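Long-range contacts in 2-(3-amino-3-carboxypropyl)histidine synthase (Pyrococcus horikoshii, PDB 3LZD), which uses a [4Fe-4S] cluster to move the 3-amino-3-carboxypropyl group of S-adenosyl-L-methionine onto a histidine of elongation factor 2, the first step of diphthamide biosynthesis: residues I155-T160 with G210-G215; Q162-L167 with I190-Q195. All coordinates share one frame; numbering follows the deposited sequence.

Coming from the N-terminal part, the chain enters strand 154-159, which carries the first half of contact 1, and then runs through residues 162-167, the turn leading into helix 167-176. Past strand 180-182 it reaches the loop 190-195, which comes back to that turn and closes the shorter loop, contact 2. Only when strand 210-214 lies down beside 154-159 does contact 1 close the longer loop, within which contact 2 lies whole. The two meet where Thr-159 N probably bonds to Gly-194 O (3.0 Å) and Leu-167 packs on Val-157 and Thr-159. Together they tie the middle of a five-stranded sheet to the cluster-side loop that continues to Cys-199.

Contact 1: residues I155-T160 with G210-G215; sequences IIVTTT and GILFIG
Ile-156 and Ile-211 lie side by side on one face of a parallel strand pair, CD1 of Ile-156 lying 4.0 Å from CG1 of Ile-211, and the two side chains meet at a slant. On the other face Val-157 uses both its methyls: CG2 faces CD2 of Leu-212, and CG1 reaches 4.3 Å from CD1 of Ile-214, two residues further along. Helix 167-176 covers this second face through Leu-167, Ala-170 and Leu-174, while helix 219-228 lies against the first. Strands 154-159 and 210-214, their short axes 24° apart, are parallel neighbours in a mixed five-stranded sheet; with a helix on each face, this part of the fold is a three-layer alpha-beta-alpha sandwich.

Between the strands runs a parallel ladder in which Ile-156 bonds in both directions, its N to Gly-210 O and its O to Leu-212 N (2.7 Å), the latter bond almost straight at 173°. Thr-158 repeats this with Leu-212 O and Ile-214 N. It also adds its hydroxyl: OG1, set between backbone N and carbonyl carbon (chi1 61°), gives a second bond to Leu-212 O at 3.0 Å. That oxygen is therefore gripped by two donors of one residue, the amide in line with the carbonyl and the hydroxyl well tilted from its plane. The same OG1 lies at the edge of the Phe-213 ring, 3.7 Å from CD1, and Thr-160 CG2 approaches this ring in its plane, 3.8 Å from CZ.

Toward the C-terminal ends the hydroxyl of Thr-159 donates to Ile-214 O, OG1 lying 2.7 Å from it. Beyond, the side chain of Thr-160, a partly exposed residue, lies about 10 Å from the iron-sulfur cluster.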
ATOM      1  N   ILE A 155      26.198  33.094  -8.749  1.00 41.16           N
ATOM      2  CA  ILE A 155      25.857  31.794  -8.200  1.00 37.37           C
ATOM      3  C   ILE A 155      24.360  31.500  -8.178  1.00 41.51           C
ATOM      4  O   ILE A 155      23.530  32.413  -8.120  1.00 43.05           O
ATOM      5  CB  ILE A 155      26.408  31.645  -6.772  1.00 38.52           C
ATOM      6  CG1 ILE A 155      25.787  32.701  -5.858  1.00 38.34           C
ATOM      7  CG2 ILE A 155      27.923  31.794  -6.781  1.00 35.63           C
ATOM      8  CD1 ILE A 155      26.190  32.543  -4.395  1.00 44.30           C
ATOM      9  N   ILE A 156      24.032  30.209  -8.226  1.00 39.84           N
ATOM     10  CA  ILE A 156      22.651  29.743  -8.196  1.00 37.29           C
ATOM     11  C   ILE A 156      22.418  29.232  -6.774  1.00 38.90           C
ATOM     12  O   ILE A 156      23.202  28.428  -6.262  1.00 35.56           O
ATOM     13  CB  ILE A 156      22.441  28.577  -9.194  1.00 37.32           C
ATOM     14  CG1 ILE A 156      22.724  29.057 -10.620  1.00 35.65           C
ATOM     15  CG2 ILE A 156      21.015  28.011  -9.050  1.00 34.49           C
ATOM     16  CD1 ILE A 156      22.798  27.938 -11.649  1.00 31.29           C
ATOM     17  N   VAL A 157      21.354  29.694  -6.128  1.00 34.14           N
ATOM     18  CA  VAL A 157      21.094  29.273  -4.756  1.00 36.01           C
ATOM     19  C   VAL A 157      19.837  28.419  -4.666  1.00 36.88           C
ATOM     20  O   VAL A 157      18.777  28.788  -5.183  1.00 37.10           O
ATOM     21  CB  VAL A 157      21.000  30.506  -3.829  1.00 32.27           C
ATOM     22  CG1 VAL A 157      20.702  30.085  -2.397  1.00 31.41           C
ATOM     23  CG2 VAL A 157      22.330  31.264  -3.876  1.00 35.59           C
ATOM     24  N   THR A 158      19.976  27.280  -3.993  1.00 33.30           N
ATOM     25  CA  THR A 158      18.904  26.301  -3.841  1.00 30.51           C
ATOM     26  C   THR A 158      18.830  25.768  -2.423  1.00 36.07           C
ATOM     27  O   THR A 158      19.810  25.820  -1.674  1.00 32.96           O
ATOM     28  CB  THR A 158      19.144  25.069  -4.747  1.00 30.81           C
ATOM     29  OG1 THR A 158      20.374  24.433  -4.373  1.00 39.90           O
ATOM     30  CG2 THR A 158      19.251  25.473  -6.200  1.00 29.08           C
ATOM     31  N   THR A 159      17.660  25.250  -2.060  1.00 31.51           N
ATOM     32  CA  THR A 159      17.456  24.662  -0.748  1.00 30.17           C
ATOM     33  C   THR A 159      16.223  23.763  -0.811  1.00 33.71           C
ATOM     34  O   THR A 159      15.578  23.663  -1.854  1.00 36.03           O
ATOM     35  CB  THR A 159      17.279  25.752   0.345  1.00 34.91           C
ATOM     36  OG1 THR A 159      17.337  25.137   1.634  1.00 32.74           O
ATOM     37  CG2 THR A 159      15.948  26.474   0.206  1.00 29.52           C
ATOM     38  N   THR A 160      15.920  23.087   0.287  1.00 31.64           N
ATOM     39  CA  THR A 160      14.751  22.221   0.356  1.00 31.09           C
ATOM     40  C   THR A 160      13.621  23.016   1.031  1.00 29.90           C
ATOM     41  O   THR A 160      13.851  24.073   1.623  1.00 29.30           O
ATOM     42  CB  THR A 160      15.015  20.971   1.222  1.00 35.42           C
ATOM     43  OG1 THR A 160      15.466  21.395   2.514  1.00 38.61           O
ATOM     44  CG2 THR A 160      16.058  20.056   0.584  1.00 31.37           C
ATOM     45  N   GLY A 210      28.199  28.451 -10.570  1.00 42.08           N
ATOM     46  CA  GLY A 210      28.199  27.311  -9.674  1.00 40.36           C
ATOM     47  C   GLY A 210      26.893  27.301  -8.893  1.00 38.78           C
ATOM     48  O   GLY A 210      26.137  28.280  -8.920  1.00 37.91           O
ATOM     49  N   ILE A 211      26.623  26.205  -8.194  1.00 33.84           N
ATOM     50  CA  ILE A 211      25.384  26.089  -7.424  1.00 33.79           C
ATOM     51  C   ILE A 211      25.637  25.936  -5.927  1.00 31.66           C
ATOM     52  O   ILE A 211      26.475  25.133  -5.512  1.00 33.25           O
ATOM     53  CB  ILE A 211      24.550  24.854  -7.883  1.00 32.75           C
ATOM     54  CG1 ILE A 211      24.150  25.002  -9.363  1.00 28.75           C
ATOM     55  CG2 ILE A 211      23.296  24.709  -6.990  1.00 30.67           C
ATOM     56  CD1 ILE A 211      23.561  23.732  -9.989  1.00 36.88           C
ATOM     57  N   LEU A 212      24.930  26.720  -5.116  1.00 33.24           N
ATOM     58  CA  LEU A 212      25.041  26.586  -3.665  1.00 29.05           C
ATOM     59  C   LEU A 212      23.787  25.859  -3.158  1.00 37.54           C
ATOM     60  O   LEU A 212      22.657  26.247  -3.494  1.00 36.25           O
ATOM     61  CB  LEU A 212      25.125  27.946  -2.979  1.00 29.23           C
ATOM     62  CG  LEU A 212      24.988  27.996  -1.438  1.00 24.77           C
ATOM     63  CD1 LEU A 212      26.098  27.224  -0.725  1.00 29.32           C
ATOM     64  CD2 LEU A 212      25.031  29.426  -1.030  1.00 28.07           C
ATOM     65  N   PHE A 213      23.979  24.783  -2.392  1.00 31.81           N
ATOM     66  CA  PHE A 213      22.845  24.072  -1.809  1.00 31.46           C
ATOM     67  C   PHE A 213      22.887  24.261  -0.291  1.00 37.19           C
ATOM     68  O   PHE A 213      23.906  23.986   0.358  1.00 33.73           O
ATOM     69  CB  PHE A 213      22.879  22.568  -2.131  1.00 29.38           C
ATOM     70  CG  PHE A 213      21.825  21.773  -1.394  1.00 34.03           C
ATOM     71  CD1 PHE A 213      20.493  21.784  -1.818  1.00 33.73           C
ATOM     72  CD2 PHE A 213      22.153  21.065  -0.237  1.00 28.71           C
ATOM     73  CE1 PHE A 213      19.502  21.100  -1.101  1.00 32.51           C
ATOM     74  CE2 PHE A 213      21.175  20.380   0.492  1.00 33.59           C
ATOM     75  CZ  PHE A 213      19.838  20.397   0.056  1.00 36.05           C
ATOM     76  N   ILE A 214      21.784  24.745   0.272  1.00 36.38           N
ATOM     77  CA  ILE A 214      21.688  24.943   1.718  1.00 31.51           C
ATOM     78  C   ILE A 214      20.819  23.837   2.306  1.00 38.82           C
ATOM     79  O   ILE A 214      19.618  23.771   2.032  1.00 37.19           O
ATOM     80  CB  ILE A 214      21.034  26.291   2.075  1.00 31.29           C
ATOM     81  CG1 ILE A 214      21.821  27.435   1.446  1.00 29.57           C
ATOM     82  CG2 ILE A 214      20.970  26.443   3.603  1.00 29.01           C
ATOM     83  CD1 ILE A 214      21.218  28.806   1.701  1.00 33.05           C
ATOM     84  N   GLY A 215      21.427  22.964   3.101  1.00 35.54           N
ATOM     85  CA  GLY A 215      20.677  21.881   3.711  1.00 38.00           C
ATOM     86  C   GLY A 215      21.549  20.738   4.197  1.00 39.79           C
ATOM     87  O   GLY A 215      22.766  20.757   4.041  1.00 35.61           O
TER

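Contact 2: residues Q162-L167 with I190-Q195; sequences QHIHQL and ISWPGQ
Ile-164 fills the gap between the turn 162-167 and the loop 190-195 and supplies most of the packing, with Leu-167 beside it. Its CG2 methyl sits over the six-membered ring of Trp-192, 3.9 Å from the centroid and 14° off the normal, a CH-pi contact. The other branch, CG1, swings anti to the backbone N (chi1 -161°), which brings it to 3.7 Å from CB of Trp-192. At its end CD1 touches CB of Gln-195 and Pro-193 O, an oxygen 3.5 Å from both this methyl and CD2 of Leu-167. Trp-192 to Gln-195 form a type II beta turn with Gly-194 in its third position, where phi is positive; CD2 of Leu-167 lies 3.6 Å from Gly-194 CA, leaving no room for a side chain. An alanine in place of Ile-164 would probably take away the methyl over the indole face and the CD1 contacts to Pro-193 O and Gln-195, opening a gap between Trp-192 and the turn. On the looser side the ring of Pro-193, a partly exposed residue, stands off, its CB 6.0 Å from Leu-167 CD2. The extended side chain of Gln-195 reaches back to the start of the turn, OE1 accepting from Ser-191 N at 2.9 Å and, weakly, from Trp-192 N. The indole is also held from outside the two segments, by NE1 bonding to Pro-369 O and by a stack with Phe-370, while the side chain of Gln-195 comes to about 8 Å from the iron-sulfur cluster.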
ATOM      1  N   GLN A 162      11.947  22.879   3.830  1.00 28.21           N
ATOM      2  CA  GLN A 162      12.084  23.298   5.224  1.00 32.63           C
ATOM      3  C   GLN A 162      12.925  24.544   5.497  1.00 34.51           C
ATOM      4  O   GLN A 162      12.812  25.136   6.583  1.00 31.04           O
ATOM      5  CB  GLN A 162      12.619  22.132   6.063  1.00 38.47           C
ATOM      6  CG  GLN A 162      14.051  21.765   5.748  1.00 42.77           C
ATOM      7  CD  GLN A 162      14.518  20.565   6.542  1.00 50.27           C
ATOM      8  OE1 GLN A 162      14.400  20.533   7.765  1.00 52.86           O
ATOM      9  NE2 GLN A 162      15.057  19.573   5.849  1.00 54.26           N
ATOM     10  N   HIS A 163      13.766  24.944   4.542  1.00 31.02           N
ATOM     11  CA  HIS A 163      14.589  26.143   4.727  1.00 33.12           C
ATOM     12  C   HIS A 163      14.245  27.232   3.716  1.00 35.81           C
ATOM     13  O   HIS A 163      14.936  28.255   3.636  1.00 35.54           O
ATOM     14  CB  HIS A 163      16.079  25.798   4.586  1.00 34.58           C
ATOM     15  CG  HIS A 163      16.546  24.745   5.540  1.00 25.98           C
ATOM     16  ND1 HIS A 163      16.379  24.853   6.903  1.00 29.34           N
ATOM     17  CD2 HIS A 163      17.141  23.551   5.325  1.00 24.50           C
ATOM     18  CE1 HIS A 163      16.848  23.765   7.486  1.00 25.74           C
ATOM     19  NE2 HIS A 163      17.316  22.959   6.551  1.00 29.72           N
ATOM     20  N   ILE A 164      13.169  27.018   2.957  1.00 36.12           N
ATOM     21  CA  ILE A 164      12.761  27.948   1.902  1.00 33.74           C
ATOM     22  C   ILE A 164      12.487  29.379   2.356  1.00 29.74           C
ATOM     23  O   ILE A 164      12.787  30.328   1.635  1.00 38.33           O
ATOM     24  CB  ILE A 164      11.523  27.377   1.117  1.00 37.52           C
ATOM     25  CG1 ILE A 164      11.388  28.072  -0.240  1.00 35.62           C
ATOM     26  CG2 ILE A 164      10.260  27.535   1.926  1.00 34.04           C
ATOM     27  CD1 ILE A 164      12.473  27.689  -1.248  1.00 36.53           C
ATOM     28  N   HIS A 165      11.937  29.542   3.553  1.00 32.47           N
ATOM     29  CA  HIS A 165      11.655  30.870   4.073  1.00 34.70           C
ATOM     30  C   HIS A 165      12.961  31.595   4.348  1.00 34.48           C
ATOM     31  O   HIS A 165      12.973  32.806   4.468  1.00 39.81           O
ATOM     32  CB  HIS A 165      10.846  30.782   5.369  1.00 37.91           C
ATOM     33  CG  HIS A 165      11.490  29.934   6.423  1.00 40.70           C
ATOM     34  ND1 HIS A 165      11.796  28.605   6.220  1.00 39.41           N
ATOM     35  CD2 HIS A 165      11.896  30.226   7.683  1.00 36.29           C
ATOM     36  CE1 HIS A 165      12.360  28.113   7.309  1.00 34.95           C
ATOM     37  NE2 HIS A 165      12.433  29.076   8.212  1.00 37.69           N
ATOM     38  N   GLN A 166      14.059  30.851   4.438  1.00 34.42           N
ATOM     39  CA  GLN A 166      15.361  31.453   4.707  1.00 38.24           C
ATOM     40  C   GLN A 166      16.117  31.895   3.451  1.00 39.81           C
ATOM     41  O   GLN A 166      17.166  32.529   3.548  1.00 39.54           O
ATOM     42  CB  GLN A 166      16.232  30.473   5.498  1.00 39.98           C
ATOM     43  CG  GLN A 166      15.791  30.239   6.940  1.00 44.16           C
ATOM     44  CD  GLN A 166      16.344  31.267   7.904  1.00 45.99           C
ATOM     45  OE1 GLN A 166      17.519  31.643   7.825  1.00 47.47           O
ATOM     46  NE2 GLN A 166      15.512  31.709   8.837  1.00 46.35           N
ATOM     47  N   LEU A 167      15.581  31.589   2.274  1.00 40.41           N
ATOM     48  CA  LEU A 167      16.246  31.948   1.025  1.00 38.81           C
ATOM     49  C   LEU A 167      16.411  33.456   0.817  1.00 41.99           C
ATOM     50  O   LEU A 167      17.426  33.900   0.268  1.00 38.55           O
ATOM     51  CB  LEU A 167      15.496  31.336  -0.153  1.00 40.93           C
ATOM     52  CG  LEU A 167      16.360  30.781  -1.275  1.00 44.98           C
ATOM     53  CD1 LEU A 167      17.371  29.790  -0.702  1.00 48.62           C
ATOM     54  CD2 LEU A 167      15.472  30.098  -2.313  1.00 46.86           C
ATOM     55  N   ILE A 190       7.151  22.211  -8.351  1.00 30.42           N
ATOM     56  CA  ILE A 190       7.782  23.004  -7.283  1.00 24.51           C
ATOM     57  C   ILE A 190       6.793  24.023  -6.699  1.00 26.13           C
ATOM     58  O   ILE A 190       5.909  24.510  -7.408  1.00 29.65           O
ATOM     59  CB  ILE A 190       9.041  23.733  -7.849  1.00 33.62           C
ATOM     60  CG1 ILE A 190      10.066  22.690  -8.339  1.00 27.46           C
ATOM     61  CG2 ILE A 190       9.648  24.671  -6.804  1.00 28.83           C
ATOM     62  CD1 ILE A 190      10.513  21.682  -7.254  1.00 26.91           C
ATOM     63  N   SER A 191       6.947  24.344  -5.416  1.00 29.83           N
ATOM     64  CA  SER A 191       6.063  25.289  -4.720  1.00 32.98           C
ATOM     65  C   SER A 191       6.588  26.729  -4.604  1.00 38.23           C
ATOM     66  O   SER A 191       5.800  27.687  -4.600  1.00 34.36           O
ATOM     67  CB  SER A 191       5.755  24.773  -3.303  1.00 24.60           C
ATOM     68  OG  SER A 191       5.312  23.419  -3.335  1.00 28.12           O
ATOM     69  N   TRP A 192       7.907  26.881  -4.491  1.00 28.63           N
ATOM     70  CA  TRP A 192       8.505  28.201  -4.342  1.00 26.91           C
ATOM     71  C   TRP A 192       9.816  28.299  -5.121  1.00 29.19           C
ATOM     72  O   TRP A 192      10.515  27.310  -5.275  1.00 33.73           O
ATOM     73  CB  TRP A 192       8.857  28.480  -2.876  1.00 29.25           C
ATOM     74  CG  TRP A 192       7.789  28.281  -1.870  1.00 30.00           C
ATOM     75  CD1 TRP A 192       6.797  29.161  -1.527  1.00 30.01           C
ATOM     76  CD2 TRP A 192       7.635  27.147  -1.013  1.00 29.07           C
ATOM     77  NE1 TRP A 192       6.038  28.639  -0.497  1.00 29.75           N
ATOM     78  CE2 TRP A 192       6.535  27.405  -0.166  1.00 27.62           C
ATOM     79  CE3 TRP A 192       8.328  25.938  -0.873  1.00 33.07           C
ATOM     80  CZ2 TRP A 192       6.110  26.498   0.806  1.00 26.37           C
ATOM     81  CZ3 TRP A 192       7.909  25.038   0.094  1.00 31.71           C
ATOM     82  CH2 TRP A 192       6.808  25.326   0.922  1.00 26.41           C
ATOM     83  N   PRO A 193      10.175  29.505  -5.603  1.00 26.39           N
ATOM     84  CA  PRO A 193      11.435  29.655  -6.344  1.00 27.04           C
ATOM     85  C   PRO A 193      12.598  29.201  -5.422  1.00 29.74           C
ATOM     86  O   PRO A 193      12.584  29.472  -4.212  1.00 24.69           O
ATOM     87  CB  PRO A 193      11.494  31.157  -6.631  1.00 26.02           C
ATOM     88  CG  PRO A 193      10.014  31.574  -6.639  1.00 30.61           C
ATOM     89  CD  PRO A 193       9.462  30.791  -5.478  1.00 27.13           C
ATOM     90  N   GLY A 194      13.574  28.490  -5.983  1.00 27.30           N
ATOM     91  CA  GLY A 194      14.705  28.032  -5.191  1.00 27.83           C
ATOM     92  C   GLY A 194      14.566  26.680  -4.506  1.00 32.68           C
ATOM     93  O   GLY A 194      15.555  26.149  -3.984  1.00 29.01           O
ATOM     94  N   GLN A 195      13.357  26.114  -4.499  1.00 24.05           N
ATOM     95  CA  GLN A 195      13.134  24.815  -3.876  1.00 25.86           C
ATOM     96  C   GLN A 195      13.445  23.616  -4.774  1.00 30.89           C
ATOM     97  O   GLN A 195      13.009  23.542  -5.921  1.00 27.40           O
ATOM     98  CB  GLN A 195      11.683  24.708  -3.409  1.00 28.00           C
ATOM     99  CG  GLN A 195      11.291  23.327  -2.852  1.00 24.17           C
ATOM    100  CD  GLN A 195       9.785  23.070  -2.936  1.00 31.23           C
ATOM    101  OE1 GLN A 195       9.030  23.870  -3.514  1.00 30.70           O
ATOM    102  NE2 GLN A 195       9.346  21.956  -2.376  1.00 31.14           N
TER